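Local coordinates for protein D-glycerate 3-kinase (Cryptococcus neoformans var. grubii serotype A, PDB 6CKG) that probably acts as a kinase that transfers a phosphate group from a nucleotide to the 3-hydroxyl of D-glycerate, at residues Gln23-Val28 with Pro68-Lys73. Sequence-based numbering, arbitrary orientation.
Sequences QTAGFV and PDYLEK
Ala-25 and Val-28 meet Tyr-70 and Leu-71 in an apolar helix-helix contact within the P-loop kinase-like alpha/beta fold, where the N-terminal helix 19-38 packs beside helix 63-75, the helix that follows the first strand of the parallel core, 48-53. The local axes approach to 10.5 Å and cross at -58°, and the two segments bury 153 Å² between them; no hydrogen bond links them, so the evidence points to side-chain packing alone. The backbones come nearest at Ala-25 and Leu-71, whose CA atoms are 6.7 Å apart, a separation allowed by the small methyl on the first helix. Leu-71 supplies the bridging side chain. Its chi2 of 174° extends CD1 away from its own CA toward Val-28, one turn further along, and turns CD2 to Ala-25. Leu-71 CD1 thus lies 3.9 Å from Val-28 CG1, a branch that chi1 of 169° sets opposite the valine's backbone N. Tyr-70 flanks the pair: the CD1 and CE1 atoms of its ring lie obliquely against the Ala-25 methyl, with Tyr-70 CE1 3.9 Å from Ala-25 CB. The Tyr-70 side chain also touches Val-21 and Gln-22 of helix 19-38, and its ring stacks edge-to-face with His-74. Around this patch, Leu-71 also reaches Leu-79 of edge strand 79-83, whereas Thr-24 and Phe-27 lean on strand 313-318, tying both helices to the central sheet. At the tightest side-chain approach between the segments, Ala-25 CB sits 3.7 Å from Leu-71 CD2.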
ATOM      1  N   GLN A  23     -14.024  -1.144  14.180  1.00 35.45           N
ATOM      2  CA  GLN A  23     -14.277   0.199  13.686  1.00 31.77           C
ATOM      3  C   GLN A  23     -14.135   0.258  12.173  1.00 27.89           C
ATOM      4  O   GLN A  23     -14.918   0.938  11.501  1.00 34.42           O
ATOM      5  CB  GLN A  23     -13.334   1.195  14.365  1.00 36.10           C
ATOM      6  CG  GLN A  23     -13.708   1.471  15.813  1.00 45.71           C
ATOM      7  CD  GLN A  23     -12.777   2.470  16.456  1.00 48.22           C
ATOM      8  OE1 GLN A  23     -12.588   3.571  15.943  1.00 44.23           O
ATOM      9  NE2 GLN A  23     -12.169   2.082  17.570  1.00 52.42           N
ATOM     10  N   THR A  24     -13.148  -0.449  11.616  1.00 31.80           N
ATOM     11  CA  THR A  24     -12.998  -0.472  10.164  1.00 31.68           C
ATOM     12  C   THR A  24     -14.180  -1.165   9.500  1.00 30.60           C
ATOM     13  O   THR A  24     -14.646  -0.732   8.437  1.00 29.08           O
ATOM     14  CB  THR A  24     -11.691  -1.154   9.769  1.00 32.06           C
ATOM     15  OG1 THR A  24     -10.588  -0.476  10.388  1.00 31.90           O
ATOM     16  CG2 THR A  24     -11.516  -1.102   8.268  1.00 30.10           C
ATOM     17  N   ALA A  25     -14.698  -2.223  10.133  1.00 30.69           N
ATOM     18  CA  ALA A  25     -15.886  -2.898   9.619  1.00 28.12           C
ATOM     19  C   ALA A  25     -17.080  -1.956   9.577  1.00 30.99           C
ATOM     20  O   ALA A  25     -17.821  -1.923   8.587  1.00 32.72           O
ATOM     21  CB  ALA A  25     -16.207  -4.122  10.478  1.00 30.16           C
ATOM     22  N   GLY A  26     -17.308  -1.201  10.660  1.00 29.97           N
ATOM     23  CA  GLY A  26     -18.406  -0.244  10.653  1.00 31.24           C
ATOM     24  C   GLY A  26     -18.298   0.736   9.499  1.00 29.40           C
ATOM     25  O   GLY A  26     -19.287   1.021   8.814  1.00 28.57           O
ATOM     26  N   PHE A  27     -17.086   1.233   9.254  1.00 27.94           N
ATOM     27  CA  PHE A  27     -16.812   2.168   8.156  1.00 27.07           C
ATOM     28  C   PHE A  27     -17.017   1.514   6.786  1.00 28.73           C
ATOM     29  O   PHE A  27     -17.630   2.107   5.888  1.00 27.80           O
ATOM     30  CB  PHE A  27     -15.383   2.684   8.304  1.00 25.30           C
ATOM     31  CG  PHE A  27     -14.901   3.558   7.158  1.00 26.83           C
ATOM     32  CD1 PHE A  27     -15.266   4.898   7.092  1.00 36.45           C
ATOM     33  CD2 PHE A  27     -14.063   3.049   6.178  1.00 35.58           C
ATOM     34  CE1 PHE A  27     -14.815   5.713   6.056  1.00 34.26           C
ATOM     35  CE2 PHE A  27     -13.602   3.867   5.132  1.00 31.85           C
ATOM     36  CZ  PHE A  27     -13.985   5.193   5.077  1.00 31.09           C
ATOM     37  N   VAL A  28     -16.496   0.297   6.594  1.00 31.86           N
ATOM     38  CA  VAL A  28     -16.733  -0.417   5.336  1.00 24.64           C
ATOM     39  C   VAL A  28     -18.227  -0.631   5.101  1.00 23.99           C
ATOM     40  O   VAL A  28     -18.733  -0.432   3.990  1.00 29.42           O
ATOM     41  CB  VAL A  28     -15.954  -1.745   5.312  1.00 24.97           C
ATOM     42  CG1 VAL A  28     -16.409  -2.595   4.162  1.00 29.72           C
ATOM     43  CG2 VAL A  28     -14.434  -1.454   5.190  1.00 24.22           C
ATOM     44  N   PRO A  68     -11.005  -9.196   6.324  1.00 36.10           N
ATOM     45  CA  PRO A  68     -11.828 -10.001   5.396  1.00 41.06           C
ATOM     46  C   PRO A  68     -12.631 -11.096   6.074  1.00 39.45           C
ATOM     47  O   PRO A  68     -13.841 -11.213   5.822  1.00 41.86           O
ATOM     48  CB  PRO A  68     -10.792 -10.581   4.420  1.00 41.25           C
ATOM     49  CG  PRO A  68      -9.653  -9.617   4.464  1.00 39.45           C
ATOM     50  CD  PRO A  68      -9.597  -9.129   5.881  1.00 32.88           C
ATOM     51  N   ASP A  69     -12.002 -11.917   6.918  1.00 38.85           N
ATOM     52  CA  ASP A  69     -12.742 -13.020   7.537  1.00 40.37           C
ATOM     53  C   ASP A  69     -13.795 -12.504   8.508  1.00 34.11           C
ATOM     54  O   ASP A  69     -14.812 -13.165   8.736  1.00 37.96           O
ATOM     55  CB  ASP A  69     -11.790 -13.969   8.256  1.00 52.58           C
ATOM     56  CG  ASP A  69     -10.901 -14.739   7.303  1.00 67.10           C
ATOM     57  OD1 ASP A  69     -11.335 -15.018   6.164  1.00 71.15           O
ATOM     58  OD2 ASP A  69      -9.766 -15.068   7.699  1.00 78.36           O
ATOM     59  N   TYR A  70     -13.564 -11.329   9.086  1.00 35.45           N
ATOM     60  CA  TYR A  70     -14.544 -10.720   9.977  1.00 37.06           C
ATOM     61  C   TYR A  70     -15.785 -10.286   9.201  1.00 38.73           C
ATOM     62  O   TYR A  70     -16.919 -10.566   9.614  1.00 37.00           O
ATOM     63  CB  TYR A  70     -13.890  -9.533  10.690  1.00 37.97           C
ATOM     64  CG  TYR A  70     -14.680  -8.939  11.816  1.00 33.27           C
ATOM     65  CD1 TYR A  70     -15.569  -7.894  11.591  1.00 34.88           C
ATOM     66  CD2 TYR A  70     -14.519  -9.397  13.116  1.00 33.98           C
ATOM     67  CE1 TYR A  70     -16.284  -7.329  12.627  1.00 37.55           C
ATOM     68  CE2 TYR A  70     -15.246  -8.840  14.161  1.00 43.43           C
ATOM     69  CZ  TYR A  70     -16.124  -7.813  13.907  1.00 41.05           C
ATOM     70  OH  TYR A  70     -16.843  -7.260  14.938  1.00 48.48           O
ATOM     71  N   LEU A  71     -15.587  -9.607   8.062  1.00 30.26           N
ATOM     72  CA  LEU A  71     -16.720  -9.152   7.257  1.00 30.64           C
ATOM     73  C   LEU A  71     -17.483 -10.324   6.648  1.00 33.20           C
ATOM     74  O   LEU A  71     -18.722 -10.298   6.578  1.00 34.73           O
ATOM     75  CB  LEU A  71     -16.234  -8.196   6.164  1.00 29.54           C
ATOM     76  CG  LEU A  71     -15.756  -6.837   6.704  1.00 35.17           C
ATOM     77  CD1 LEU A  71     -15.140  -5.946   5.617  1.00 32.83           C
ATOM     78  CD2 LEU A  71     -16.901  -6.123   7.406  1.00 32.18           C
ATOM     79  N   GLU A  72     -16.766 -11.365   6.201  1.00 30.46           N
ATOM     80  CA  GLU A  72     -17.430 -12.520   5.605  1.00 33.80           C
ATOM     81  C   GLU A  72     -18.209 -13.295   6.653  1.00 37.39           C
ATOM     82  O   GLU A  72     -19.345 -13.720   6.407  1.00 40.12           O
ATOM     83  CB  GLU A  72     -16.414 -13.439   4.911  1.00 36.81           C
ATOM     84  CG  GLU A  72     -15.632 -12.783   3.752  1.00 44.73           C
ATOM     85  CD  GLU A  72     -14.960 -13.783   2.809  1.00 55.99           C
ATOM     86  OE1 GLU A  72     -14.486 -14.835   3.296  1.00 59.11           O
ATOM     87  OE2 GLU A  72     -14.913 -13.510   1.579  1.00 47.03           O
ATOM     88  N   LYS A  73     -17.630 -13.459   7.842  1.00 37.80           N
ATOM     89  CA  LYS A  73     -18.263 -14.310   8.839  1.00 39.16           C
ATOM     90  C   LYS A  73     -19.417 -13.604   9.533  1.00 41.89           C
ATOM     91  O   LYS A  73     -20.489 -14.189   9.703  1.00 40.34           O
ATOM     92  CB  LYS A  73     -17.238 -14.782   9.872  1.00 37.25           C
ATOM     93  CG  LYS A  73     -17.840 -15.680  10.952  1.00 44.19           C
ATOM     94  CD  LYS A  73     -16.925 -15.789  12.156  1.00 53.96           C
ATOM     95  CE  LYS A  73     -17.626 -16.470  13.322  1.00 66.55           C
ATOM     96  NZ  LYS A  73     -17.877 -17.915  13.056  1.00 73.68           N
TER